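Local coordinates for penicillin-binding protein PbpB (Mycobacterium tuberculosis, PDB 6KGU) that builds cross-linked peptidoglycan for the mycobacterial cell wall from lipid-linked intermediates and binds beta-lactam antibiotics in its transpeptidase domain, at residues Thr476-Gln481 with Asp492-Thr497; Ala218-Ala223 with Met514-Ala519; Ser262-Pro267 with Gly360-Leu365. All coordinates share one frame; numbering follows the deposited sequence.

Contact 1: residues Thr476-Gln481 with Asp492-Thr497. With AZR (2-({[(1Z)-1-(2-amino-1,3-thiazol-4-yl)-2-oxo-2-{[(2S,3S)-1-oxo-3-(sulfoamino)butan-2-yl]amino}ethylidene]amino}oxy)-2-methylpropanoic acid), chain B.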
ATOM      1  N   THR A 476       2.603 -12.619  -0.514  1.00 26.96           N
ATOM      2  CA  THR A 476       2.126 -12.683   0.861  1.00 27.98           C
ATOM      3  C   THR A 476       3.227 -12.266   1.825  1.00 32.63           C
ATOM      4  O   THR A 476       4.417 -12.403   1.527  1.00 32.53           O
ATOM      5  CB  THR A 476       1.699 -14.112   1.208  1.00 28.40           C
ATOM      6  OG1 THR A 476       2.682 -15.021   0.689  1.00 29.93           O
ATOM      7  CG2 THR A 476       0.307 -14.452   0.624  1.00 23.62           C
ATOM      8  N   GLY A 477       2.815 -11.759   2.993  1.00 31.11           N
ATOM      9  CA  GLY A 477       3.745 -11.518   4.080  1.00 33.19           C
ATOM     10  C   GLY A 477       3.176 -11.904   5.435  1.00 33.70           C
ATOM     11  O   GLY A 477       1.991 -11.681   5.706  1.00 27.30           O
ATOM     12  N   THR A 478       4.023 -12.478   6.289  1.00 27.53           N
ATOM     13  CA  THR A 478       3.681 -12.867   7.662  1.00 31.96           C
ATOM     14  C   THR A 478       4.901 -12.515   8.511  1.00 40.39           C
ATOM     15  O   THR A 478       5.870 -13.281   8.549  1.00 40.09           O
ATOM     16  CB  THR A 478       3.347 -14.355   7.774  1.00 35.58           C
ATOM     17  OG1 THR A 478       2.361 -14.714   6.794  1.00 34.85           O
ATOM     18  CG2 THR A 478       2.813 -14.699   9.184  1.00 38.11           C
ATOM     19  N   ALA A 479       4.858 -11.360   9.175  1.00 28.05           N
ATOM     20  CA  ALA A 479       5.988 -10.842   9.933  1.00 38.98           C
ATOM     21  C   ALA A 479       5.677 -10.921  11.422  1.00 43.05           C
ATOM     22  O   ALA A 479       4.663 -10.378  11.883  1.00 37.14           O
ATOM     23  CB  ALA A 479       6.309  -9.402   9.527  1.00 36.96           C
ATOM     24  N   GLN A 480       6.549 -11.603  12.160  1.00 40.07           N
ATOM     25  CA  GLN A 480       6.489 -11.614  13.615  1.00 45.87           C
ATOM     26  C   GLN A 480       6.588 -10.191  14.165  1.00 38.88           C
ATOM     27  O   GLN A 480       7.439  -9.412  13.735  1.00 39.65           O
ATOM     28  CB  GLN A 480       7.629 -12.477  14.150  1.00 46.65           C
ATOM     29  CG  GLN A 480       7.409 -12.992  15.513  1.00 49.01           C
ATOM     30  CD  GLN A 480       6.240 -13.943  15.568  1.00 61.86           C
ATOM     31  OE1 GLN A 480       6.195 -14.924  14.821  1.00 66.82           O
ATOM     32  NE2 GLN A 480       5.278 -13.662  16.455  1.00 52.75           N
ATOM     33  N   GLN A 481       5.707  -9.839  15.103  1.00 36.24           N
ATOM     34  CA  GLN A 481       5.735  -8.500  15.685  1.00 35.93           C
ATOM     35  C   GLN A 481       6.623  -8.457  16.927  1.00 36.06           C
ATOM     36  O   GLN A 481       6.818  -9.465  17.613  1.00 39.81           O
ATOM     37  CB  GLN A 481       4.324  -8.025  16.056  1.00 36.41           C
ATOM     38  CG  GLN A 481       3.527  -7.454  14.875  1.00 46.85           C
ATOM     39  CD  GLN A 481       2.178  -6.875  15.281  1.00 38.22           C
ATOM     40  OE1 GLN A 481       1.143  -7.162  14.674  1.00 44.91           O
ATOM     41  NE2 GLN A 481       2.190  -6.055  16.295  1.00 30.36           N
ATOM     42  N   ASP A 492       3.542 -15.333  18.490  1.00 55.96           N
ATOM     43  CA  ASP A 492       2.317 -15.603  17.747  1.00 53.80           C
ATOM     44  C   ASP A 492       1.524 -14.331  17.455  1.00 49.91           C
ATOM     45  O   ASP A 492       0.290 -14.371  17.421  1.00 46.91           O
ATOM     46  CB  ASP A 492       1.439 -16.589  18.524  1.00 60.91           C
ATOM     47  CG  ASP A 492       1.133 -16.105  19.936  1.00 62.18           C
ATOM     48  OD1 ASP A 492       1.998 -15.436  20.541  1.00 62.71           O
ATOM     49  OD2 ASP A 492       0.024 -16.388  20.436  1.00 67.73           O
ATOM     50  N   VAL A 493       2.199 -13.203  17.253  1.00 45.03           N
ATOM     51  CA  VAL A 493       1.558 -11.940  16.894  1.00 43.56           C
ATOM     52  C   VAL A 493       2.188 -11.469  15.589  1.00 40.23           C
ATOM     53  O   VAL A 493       3.406 -11.260  15.535  1.00 41.16           O
ATOM     54  CB  VAL A 493       1.729 -10.885  18.000  1.00 44.84           C
ATOM     55  CG1 VAL A 493       0.962  -9.619  17.659  1.00 41.78           C
ATOM     56  CG2 VAL A 493       1.293 -11.456  19.345  1.00 48.15           C
ATOM     57  N   TYR A 494       1.364 -11.297  14.540  1.00 37.12           N
ATOM     58  CA  TYR A 494       1.868 -11.037  13.191  1.00 38.63           C
ATOM     59  C   TYR A 494       1.313  -9.766  12.571  1.00 34.07           C
ATOM     60  O   TYR A 494       0.188  -9.347  12.856  1.00 33.56           O
ATOM     61  CB  TYR A 494       1.533 -12.170  12.235  1.00 40.86           C
ATOM     62  CG  TYR A 494       1.834 -13.527  12.781  1.00 48.65           C
ATOM     63  CD1 TYR A 494       0.870 -14.519  12.781  1.00 56.36           C
ATOM     64  CD2 TYR A 494       3.086 -13.820  13.295  1.00 51.96           C
ATOM     65  CE1 TYR A 494       1.142 -15.772  13.285  1.00 61.57           C
ATOM     66  CE2 TYR A 494       3.370 -15.056  13.798  1.00 53.92           C
ATOM     67  CZ  TYR A 494       2.395 -16.030  13.793  1.00 58.87           C
ATOM     68  OH  TYR A 494       2.685 -17.270  14.300  1.00 71.37           O
ATOM     69  N   TRP A 495       2.127  -9.153  11.707  1.00 34.56           N
ATOM     70  CA  TRP A 495       1.625  -8.297  10.644  1.00 37.22           C
ATOM     71  C   TRP A 495       1.460  -9.161   9.407  1.00 29.85           C
ATOM     72  O   TRP A 495       2.437  -9.749   8.931  1.00 29.85           O
ATOM     73  CB  TRP A 495       2.571  -7.151  10.309  1.00 34.61           C
ATOM     74  CG  TRP A 495       2.513  -6.012  11.213  1.00 40.92           C
ATOM     75  CD1 TRP A 495       1.417  -5.236  11.521  1.00 37.95           C
ATOM     76  CD2 TRP A 495       3.608  -5.474  11.939  1.00 41.57           C
ATOM     77  NE1 TRP A 495       1.771  -4.255  12.417  1.00 42.02           N
ATOM     78  CE2 TRP A 495       3.113  -4.374  12.687  1.00 47.39           C
ATOM     79  CE3 TRP A 495       4.966  -5.814  12.037  1.00 38.73           C
ATOM     80  CZ2 TRP A 495       3.931  -3.615  13.519  1.00 44.90           C
ATOM     81  CZ3 TRP A 495       5.778  -5.053  12.863  1.00 49.75           C
ATOM     82  CH2 TRP A 495       5.256  -3.967  13.596  1.00 50.72           C
ATOM     83  N   ILE A 496       0.239  -9.210   8.882  1.00 30.73           N
ATOM     84  CA  ILE A 496      -0.078  -9.899   7.636  1.00 26.73           C
ATOM     85  C   ILE A 496      -0.176  -8.857   6.529  1.00 30.21           C
ATOM     86  O   ILE A 496      -0.882  -7.853   6.679  1.00 28.65           O
ATOM     87  CB  ILE A 496      -1.397 -10.680   7.766  1.00 33.21           C
ATOM     88  CG1 ILE A 496      -1.324 -11.632   8.967  1.00 35.29           C
ATOM     89  CG2 ILE A 496      -1.781 -11.358   6.440  1.00 28.78           C
ATOM     90  CD1 ILE A 496      -0.123 -12.484   9.029  1.00 30.70           C
ATOM     91  N   THR A 497       0.504  -9.106   5.413  1.00 29.21           N
ATOM     92  CA  THR A 497       0.489  -8.219   4.259  1.00 25.45           C
ATOM     93  C   THR A 497       0.184  -9.007   2.998  1.00 28.94           C
ATOM     94  O   THR A 497       0.432 -10.212   2.922  1.00 25.58           O
ATOM     95  CB  THR A 497       1.834  -7.508   4.068  1.00 25.84           C
ATOM     96  OG1 THR A 497       2.897  -8.468   4.113  1.00 31.25           O
ATOM     97  CG2 THR A 497       2.039  -6.457   5.164  1.00 30.97           C
TER
HETATM   98  C7  AZR B 701       6.978 -17.525   5.928  1.00 36.47           C
HETATM   99  S8  AZR B 701      10.444 -10.607   9.391  1.00 64.23           S
HETATM  100  O9  AZR B 701       6.776 -13.083   5.324  1.00 31.29           O
HETATM  101  O10 AZR B 701      10.049 -15.507   7.695  1.00 42.19           O
HETATM  102  O11 AZR B 701       7.854 -16.188   9.846  1.00 47.11           O
HETATM  103  N12 AZR B 701       6.317 -15.967   4.120  1.00 32.34           N
HETATM  104  N13 AZR B 701       7.963 -14.728   7.209  1.00 34.59           N
HETATM  105  N14 AZR B 701       8.291 -14.908  10.298  1.00 46.91           N
HETATM  106  N15 AZR B 701       9.041 -12.249  10.817  1.00 49.67           N
HETATM  107  N16 AZR B 701       9.355 -10.138  11.807  1.00 45.76           N
HETATM  108  S17 AZR B 701       4.780 -16.017   3.693  1.00 34.08           S
HETATM  109  C18 AZR B 701       6.725 -16.082   5.532  1.00 32.77           C
HETATM  110  C19 AZR B 701       7.918 -15.153   5.814  1.00 36.57           C
HETATM  111  C20 AZR B 701       7.637 -13.863   5.002  1.00 34.25           C
HETATM  112  C21 AZR B 701       9.038 -14.879   8.006  1.00 45.67           C
HETATM  113  C22 AZR B 701       8.880 -14.273   9.356  1.00 49.18           C
HETATM  114  C23 AZR B 701       7.147 -16.913  10.829  1.00 55.36           C
HETATM  115  C24 AZR B 701       9.368 -12.897   9.632  1.00 46.61           C
HETATM  116  C25 AZR B 701      10.116 -12.178   8.755  1.00 45.57           C
HETATM  117  C26 AZR B 701       9.535 -11.028  10.822  1.00 48.50           C
HETATM  118  C27 AZR B 701       5.823 -16.195  11.015  1.00 52.32           C
HETATM  119  C28 AZR B 701       6.938 -18.347  10.375  1.00 53.23           C
HETATM  120  C29 AZR B 701       7.969 -16.888  12.116  1.00 48.12           C
HETATM  121  O30 AZR B 701       9.153 -16.632  12.149  1.00 54.18           O
HETATM  122  O31 AZR B 701       7.276 -17.216  13.162  1.00 56.48           O
HETATM  123  O32 AZR B 701       4.319 -17.348   3.846  1.00 36.19           O
HETATM  124  O33 AZR B 701       4.755 -15.755   2.157  1.00 32.28           O
HETATM  125  O34 AZR B 701       4.118 -14.926   4.309  1.00 37.19           O
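V493 O takes the N-H of Q481 (N to O 2.7 Å), the first of five backbone bonds joining two antiparallel strands. Y494 comes next, in a non-hydrogen-bonded pair with Q480. T478 CG2 stands over one face of the phenol ring, 3.9 Å above its plane and offset toward the rim; D492 C lies over the opposite face. The Q480 amide comes to the ring edge with its plane steeply tilted to the ring, Q480 CD lying 3.6 Å from Y494 CE2. W495 exchanges two backbone bonds with A479, while Q481 CG sits 3.5 Å above the W495 ring plane, over the six-membered ring of the indole and near its centre, and the Q481 amide stacks nearly parallel to the ring (13°). Strand 476-481 enters with the T-G of what matches the family's K(T/S)G motif and edges the penicillin-binding site. T478 N donates to O9 of the bound, ring-opened aztreonam, consistent with an oxyanion-hole role, and T478 O accepts from its N13. Q480 O takes N16, the thiazole amine, at 2.8 Å. At the sulfonate, T476 OG1 gives a bond to O33 (2.6 Å) and also bonds T461, while T478 OG1 holds O34. I496 lies alongside T478 on the face that also carries Y494, pointing the same way, with I496 CD1 3.7 Å from T478 CG2. T497 ends the segment with two backbone bonds to G477, whose missing side chain permits T497 OG1 to lie 3.2 Å from G477 CA.

Contact 2: residues Ala218-Ala223 with Met514-Ala519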
ATOM      1  N   ALA A 218      -8.542  -9.148  13.294  1.00 29.81           N
ATOM      2  CA  ALA A 218      -7.384  -8.264  13.377  1.00 28.93           C
ATOM      3  C   ALA A 218      -7.698  -7.019  14.210  1.00 31.27           C
ATOM      4  O   ALA A 218      -8.845  -6.569  14.293  1.00 30.95           O
ATOM      5  CB  ALA A 218      -6.937  -7.850  11.965  1.00 29.57           C
ATOM      6  N   HIS A 219      -6.653  -6.449  14.817  1.00 30.41           N
ATOM      7  CA  HIS A 219      -6.792  -5.188  15.547  1.00 33.85           C
ATOM      8  C   HIS A 219      -7.076  -4.025  14.613  1.00 31.93           C
ATOM      9  O   HIS A 219      -7.681  -3.033  15.023  1.00 31.68           O
ATOM     10  CB  HIS A 219      -5.517  -4.848  16.327  1.00 31.80           C
ATOM     11  CG  HIS A 219      -5.260  -5.716  17.516  1.00 52.73           C
ATOM     12  ND1 HIS A 219      -4.020  -5.784  18.123  1.00 60.49           N
ATOM     13  CD2 HIS A 219      -6.075  -6.534  18.224  1.00 53.45           C
ATOM     14  CE1 HIS A 219      -4.081  -6.620  19.144  1.00 67.38           C
ATOM     15  NE2 HIS A 219      -5.317  -7.085  19.230  1.00 65.61           N
ATOM     16  N   ASN A 220      -6.576  -4.085  13.383  1.00 31.50           N
ATOM     17  CA  ASN A 220      -6.904  -3.062  12.400  1.00 35.06           C
ATOM     18  C   ASN A 220      -6.502  -3.574  11.025  1.00 29.19           C
ATOM     19  O   ASN A 220      -5.730  -4.525  10.908  1.00 26.76           O
ATOM     20  CB  ASN A 220      -6.235  -1.717  12.721  1.00 38.92           C
ATOM     21  CG  ASN A 220      -4.798  -1.860  13.111  1.00 41.89           C
ATOM     22  OD1 ASN A 220      -4.450  -1.909  14.303  1.00 40.90           O
ATOM     23  ND2 ASN A 220      -3.936  -1.931  12.108  1.00 38.23           N
ATOM     24  N   VAL A 221      -7.080  -2.966   9.991  1.00 26.70           N
ATOM     25  CA  VAL A 221      -6.863  -3.371   8.603  1.00 24.34           C
ATOM     26  C   VAL A 221      -6.752  -2.092   7.785  1.00 26.32           C
ATOM     27  O   VAL A 221      -7.427  -1.103   8.073  1.00 28.82           O
ATOM     28  CB  VAL A 221      -8.008  -4.280   8.069  1.00 27.25           C
ATOM     29  CG1 VAL A 221      -7.852  -4.628   6.535  1.00 24.30           C
ATOM     30  CG2 VAL A 221      -8.077  -5.578   8.857  1.00 25.30           C
ATOM     31  N   SER A 222      -5.904  -2.107   6.765  1.00 24.74           N
ATOM     32  CA  SER A 222      -5.849  -0.980   5.851  1.00 25.73           C
ATOM     33  C   SER A 222      -5.497  -1.507   4.469  1.00 26.66           C
ATOM     34  O   SER A 222      -4.995  -2.621   4.320  1.00 27.84           O
ATOM     35  CB  SER A 222      -4.849   0.075   6.327  1.00 30.62           C
ATOM     36  OG  SER A 222      -3.591  -0.524   6.467  1.00 37.95           O
ATOM     37  N   ALA A 223      -5.798  -0.699   3.455  1.00 22.13           N
ATOM     38  CA  ALA A 223      -5.630  -1.097   2.067  1.00 26.60           C
ATOM     39  C   ALA A 223      -5.426   0.155   1.222  1.00 27.82           C
ATOM     40  O   ALA A 223      -5.992   1.221   1.503  1.00 29.00           O
ATOM     41  CB  ALA A 223      -6.833  -1.909   1.531  1.00 22.06           C
ATOM     42  N   MET A 514      -2.708  -4.598   4.664  1.00 23.36           N
ATOM     43  CA  MET A 514      -2.062  -5.049   5.885  0.63 26.36           C
ATOM     44  C   MET A 514      -3.120  -5.311   6.948  1.00 26.91           C
ATOM     45  O   MET A 514      -4.092  -4.569   7.075  1.00 26.12           O
ATOM     46  CB  MET A 514      -1.017  -4.040   6.397  0.63 25.57           C
ATOM     47  CG  MET A 514      -0.264  -4.547   7.622  0.63 26.03           C
ATOM     48  SD  MET A 514      -1.121  -4.212   9.190  0.63 30.49           S
ATOM     49  CE  MET A 514      -0.649  -2.500   9.429  0.63 26.36           C
ATOM     50  N   LEU A 515      -2.934  -6.407   7.686  1.00 28.53           N
ATOM     51  CA  LEU A 515      -3.784  -6.803   8.809  1.00 29.94           C
ATOM     52  C   LEU A 515      -2.935  -6.884  10.066  1.00 29.58           C
ATOM     53  O   LEU A 515      -1.905  -7.564  10.074  1.00 25.90           O
ATOM     54  CB  LEU A 515      -4.432  -8.168   8.592  1.00 28.84           C
ATOM     55  CG  LEU A 515      -5.584  -8.219   7.588  1.00 42.32           C
ATOM     56  CD1 LEU A 515      -4.993  -8.207   6.231  1.00 30.48           C
ATOM     57  CD2 LEU A 515      -6.426  -9.475   7.779  1.00 42.98           C
ATOM     58  N   ASP A 516      -3.383  -6.227  11.132  1.00 32.06           N
ATOM     59  CA  ASP A 516      -2.651  -6.218  12.394  1.00 32.94           C
ATOM     60  C   ASP A 516      -3.137  -7.395  13.231  1.00 35.38           C
ATOM     61  O   ASP A 516      -4.213  -7.345  13.833  1.00 35.86           O
ATOM     62  CB  ASP A 516      -2.837  -4.893  13.124  1.00 37.22           C
ATOM     63  CG  ASP A 516      -2.074  -4.839  14.453  1.00 35.82           C
ATOM     64  OD1 ASP A 516      -1.538  -5.880  14.899  1.00 34.61           O
ATOM     65  OD2 ASP A 516      -2.012  -3.758  15.061  1.00 44.22           O
ATOM     66  N   ASN A 517      -2.334  -8.451  13.251  1.00 34.30           N
ATOM     67  CA  ASN A 517      -2.554  -9.639  14.071  1.00 34.67           C
ATOM     68  C   ASN A 517      -3.946 -10.269  13.966  1.00 34.96           C
ATOM     69  O   ASN A 517      -4.657 -10.379  14.970  1.00 32.21           O
ATOM     70  CB  ASN A 517      -2.226  -9.331  15.524  1.00 28.88           C
ATOM     71  CG  ASN A 517      -2.131 -10.595  16.362  1.00 38.07           C
ATOM     72  OD1 ASN A 517      -1.583 -11.611  15.917  1.00 40.44           O
ATOM     73  ND2 ASN A 517      -2.676 -10.549  17.556  1.00 36.04           N
ATOM     74  N   PRO A 518      -4.348 -10.729  12.785  1.00 33.30           N
ATOM     75  CA  PRO A 518      -5.642 -11.410  12.677  1.00 34.76           C
ATOM     76  C   PRO A 518      -5.590 -12.785  13.328  1.00 38.55           C
ATOM     77  O   PRO A 518      -4.549 -13.449  13.359  1.00 33.05           O
ATOM     78  CB  PRO A 518      -5.861 -11.524  11.163  1.00 31.79           C
ATOM     79  CG  PRO A 518      -4.468 -11.618  10.602  1.00 31.30           C
ATOM     80  CD  PRO A 518      -3.595 -10.766  11.516  1.00 33.43           C
ATOM     81  N   ALA A 519      -6.734 -13.197  13.877  1.00 36.95           N
ATOM     82  CA  ALA A 519      -6.889 -14.559  14.367  1.00 37.64           C
ATOM     83  C   ALA A 519      -7.270 -15.523  13.247  1.00 36.96           C
ATOM     84  O   ALA A 519      -7.066 -16.732  13.389  1.00 34.65           O
ATOM     85  CB  ALA A 519      -7.947 -14.600  15.483  1.00 34.19           C
TER
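The N220 amide is approached from one side of its plane by D516 CB, 3.6 Å from N220 CG, while the D516 carboxylate stands steeply to the amide (planes 73° apart). The H219 imidazole is likewise turned well across the carboxylate, at 71°, with H219 ND1 4.1 Å from D516 OD1, so the acid may favour a protonated imidazole, whose charge is not seen. D516 and N220 project from the same side of the sheet; chi1 of -180° puts D516 CG anti to its backbone N, 3.9 Å from H219 CB. On the other side, V221 and L515 form a non-hydrogen-bonded pair and run side by side, V221 CG2 meeting L515 CG at 3.8 Å. A218 CB continues this apolar patch, 3.9 Å from P518 CB and slightly farther from L515 CB. Backbone bonds hold the strands: S222 and M514 exchange two, D516 N donates to N220 O (2.9 Å), and H219 N donates to D516 O (2.8 Å), carrying the pairing past the regular strand into the preceding loop. This joins an early strand of the transpeptidase domain to a late one, as in the central antiparallel sheet of penicillin-binding proteins and serine beta-lactamases. Strand 220-227 pairs on its far side with 233-238, and V221 bonds D239 just beyond that strand; strand 509-516 pairs with 493-502 through L515 and I496. Helix 199-216 packs against V221 through K213, and against L515 and P518 through S216.

Contact 3: residues Ser262-Pro267 with Gly360-Leu365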
ATOM      1  N   SER A 262       0.778   6.841   7.992  1.00 23.71           N
ATOM      2  CA  SER A 262       1.404   7.298   9.222  1.00 33.00           C
ATOM      3  C   SER A 262       2.091   6.199  10.024  1.00 30.74           C
ATOM      4  O   SER A 262       2.857   6.521  10.927  1.00 29.89           O
ATOM      5  CB  SER A 262       0.359   7.958  10.130  1.00 23.25           C
ATOM      6  OG  SER A 262      -0.399   6.936  10.732  1.00 29.09           O
ATOM      7  N   SER A 263       1.824   4.922   9.760  1.00 26.37           N
ATOM      8  CA  SER A 263       2.149   3.866  10.720  1.00 25.65           C
ATOM      9  C   SER A 263       2.986   2.781  10.060  1.00 28.92           C
ATOM     10  O   SER A 263       2.434   1.827   9.496  1.00 28.46           O
ATOM     11  CB  SER A 263       0.868   3.276  11.325  1.00 28.48           C
ATOM     12  OG  SER A 263       0.075   4.319  11.902  1.00 32.48           O
ATOM     13  N   PRO A 264       4.318   2.879  10.121  1.00 27.90           N
ATOM     14  CA  PRO A 264       5.155   1.886   9.435  1.00 31.35           C
ATOM     15  C   PRO A 264       5.169   0.573  10.190  1.00 30.62           C
ATOM     16  O   PRO A 264       4.846   0.508  11.374  1.00 28.95           O
ATOM     17  CB  PRO A 264       6.549   2.532   9.405  1.00 28.09           C
ATOM     18  CG  PRO A 264       6.552   3.474  10.653  1.00 27.48           C
ATOM     19  CD  PRO A 264       5.112   3.982  10.707  1.00 27.80           C
ATOM     20  N   PHE A 265       5.567  -0.487   9.483  1.00 32.08           N
ATOM     21  CA  PHE A 265       5.634  -1.827  10.057  1.00 30.53           C
ATOM     22  C   PHE A 265       6.788  -2.591   9.408  1.00 34.46           C
ATOM     23  O   PHE A 265       7.236  -2.252   8.307  1.00 32.62           O
ATOM     24  CB  PHE A 265       4.311  -2.584   9.852  1.00 31.91           C
ATOM     25  CG  PHE A 265       3.852  -2.614   8.412  1.00 30.55           C
ATOM     26  CD1 PHE A 265       4.334  -3.568   7.530  1.00 32.94           C
ATOM     27  CD2 PHE A 265       2.950  -1.677   7.936  1.00 33.51           C
ATOM     28  CE1 PHE A 265       3.938  -3.591   6.208  1.00 32.91           C
ATOM     29  CE2 PHE A 265       2.537  -1.701   6.596  1.00 32.21           C
ATOM     30  CZ  PHE A 265       3.029  -2.665   5.739  1.00 36.96           C
ATOM     31  N   GLU A 266       7.268  -3.630  10.098  1.00 35.73           N
ATOM     32  CA  GLU A 266       8.242  -4.559   9.489  1.00 42.40           C
ATOM     33  C   GLU A 266       7.529  -5.353   8.408  1.00 34.59           C
ATOM     34  O   GLU A 266       6.525  -6.007   8.700  1.00 34.91           O
ATOM     35  CB  GLU A 266       8.849  -5.525  10.515  1.00 40.56           C
ATOM     36  CG  GLU A 266      10.112  -5.053  11.189  1.00 44.66           C
ATOM     37  CD  GLU A 266      11.019  -6.197  11.638  1.00 42.21           C
ATOM     38  OE1 GLU A 266      10.527  -7.304  11.963  1.00 46.01           O
ATOM     39  OE2 GLU A 266      12.244  -5.989  11.659  1.00 46.23           O
ATOM     40  N   PRO A 267       7.994  -5.339   7.159  1.00 33.06           N
ATOM     41  CA  PRO A 267       7.219  -5.963   6.080  1.00 29.89           C
ATOM     42  C   PRO A 267       7.272  -7.488   6.047  1.00 29.86           C
ATOM     43  O   PRO A 267       6.355  -8.123   5.526  1.00 33.74           O
ATOM     44  CB  PRO A 267       7.866  -5.376   4.822  1.00 30.15           C
ATOM     45  CG  PRO A 267       9.310  -5.166   5.240  1.00 30.45           C
ATOM     46  CD  PRO A 267       9.204  -4.664   6.655  1.00 33.23           C
ATOM     47  N   GLY A 360       1.142  13.872   8.089  1.00 34.64           N
ATOM     48  CA  GLY A 360       1.537  12.795   8.980  1.00 32.00           C
ATOM     49  C   GLY A 360       2.181  11.593   8.319  1.00 30.25           C
ATOM     50  O   GLY A 360       2.248  10.525   8.941  1.00 26.63           O
ATOM     51  N   GLU A 361       2.663  11.727   7.082  1.00 26.87           N
ATOM     52  CA  GLU A 361       3.288  10.597   6.408  1.00 23.97           C
ATOM     53  C   GLU A 361       4.605  10.226   7.089  1.00 33.64           C
ATOM     54  O   GLU A 361       5.461  11.088   7.304  1.00 31.97           O
ATOM     55  CB  GLU A 361       3.553  10.903   4.928  1.00 26.21           C
ATOM     56  CG  GLU A 361       4.148   9.651   4.218  1.00 30.40           C
ATOM     57  CD  GLU A 361       4.620   9.876   2.786  1.00 34.05           C
ATOM     58  OE1 GLU A 361       4.762  11.040   2.357  1.00 32.95           O
ATOM     59  OE2 GLU A 361       4.863   8.862   2.094  1.00 31.58           O
ATOM     60  N   SER A 362       4.775   8.944   7.419  1.00 26.84           N
ATOM     61  CA  SER A 362       6.047   8.480   7.959  1.00 29.46           C
ATOM     62  C   SER A 362       7.006   8.136   6.825  1.00 27.59           C
ATOM     63  O   SER A 362       6.595   7.755   5.728  1.00 30.61           O
ATOM     64  CB  SER A 362       5.838   7.259   8.862  1.00 25.33           C
ATOM     65  OG  SER A 362       7.071   6.639   9.171  1.00 27.54           O
ATOM     66  N   ALA A 363       8.299   8.286   7.095  1.00 30.68           N
ATOM     67  CA  ALA A 363       9.327   7.906   6.140  1.00 29.51           C
ATOM     68  C   ALA A 363       9.707   6.440   6.234  1.00 34.80           C
ATOM     69  O   ALA A 363      10.444   5.946   5.366  1.00 29.92           O
ATOM     70  CB  ALA A 363      10.597   8.749   6.352  1.00 30.44           C
ATOM     71  N   GLY A 364       9.248   5.742   7.266  1.00 27.89           N
ATOM     72  CA  GLY A 364       9.719   4.401   7.499  1.00 29.73           C
ATOM     73  C   GLY A 364      11.158   4.455   7.989  1.00 36.74           C
ATOM     74  O   GLY A 364      11.669   5.499   8.376  1.00 35.54           O
ATOM     75  N   LEU A 365      11.820   3.303   7.948  1.00 36.32           N
ATOM     76  CA  LEU A 365      13.185   3.218   8.443  1.00 40.86           C
ATOM     77  C   LEU A 365      13.947   2.141   7.694  1.00 35.37           C
ATOM     78  O   LEU A 365      13.501   0.991   7.645  1.00 36.51           O
ATOM     79  CB  LEU A 365      13.208   2.911   9.940  1.00 41.36           C
ATOM     80  CG  LEU A 365      14.528   3.363  10.581  1.00 49.33           C
ATOM     81  CD1 LEU A 365      14.815   4.821  10.182  1.00 52.37           C
ATOM     82  CD2 LEU A 365      14.464   3.202  12.091  1.00 56.51           C
TER
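P264 rests its ring against S362, which forms an ST turn in the loop 360-365, where this loop passes the segment leading from helix 259-262 toward the probable acyl-ester serine of the transpeptidase domain. Most van der Waals contacts are on the proline. S362 OG touches the ring at P264 CG (3.5 Å) and P264 CD, S362 CB lies by P264 CD, and on the far end of the turn G364 CA comes to 4.1 Å from P264 CB. S362 CB also packs on S262 O, at the end of the helix. Weak polar contact is confined to S262 CA, which makes a bent CA-H...O contact with G360 O (3.3 Å, 131° at H). G360 and G364 both take positive phi, which favours glycine. Farther along, E266 bonds the aztreonam amine, G385 and Y489, so the segment touched here at the surface continues into the ligand pocket. No conventional hydrogen bond crosses between the two segments, though S362 bonds by its backbone to V261, just before S262. Hydrogen bonding within each segment is local: S262 OG and S263 OG are paired at 2.9 Å. In the ST turn S362 OG, anti to its own backbone N (chi1 168°), accepts G364 N at 3.0 Å along an almost straight N-H...O line of 170°.

In the fold
Contacts 1 and 2 belong to one antiparallel sheet and meet where strands 493-502 and 509-516 pair, with N517 N and Y494 O 2.7 Å apart and I496 beside L515. Both mix buried and partly exposed residues and rest on backbone bonding, but contact 1 turns its polar edge to the antibiotic, whereas contact 2 lies away from it and has helix 199-216 on its apolar side. Contact 3 is a small surface touch between loops, with van der Waals packing in place of strand pairing. It still reaches the sheet: F265 packs on W495 and T497 of contact 1 and on M514 of contact 2.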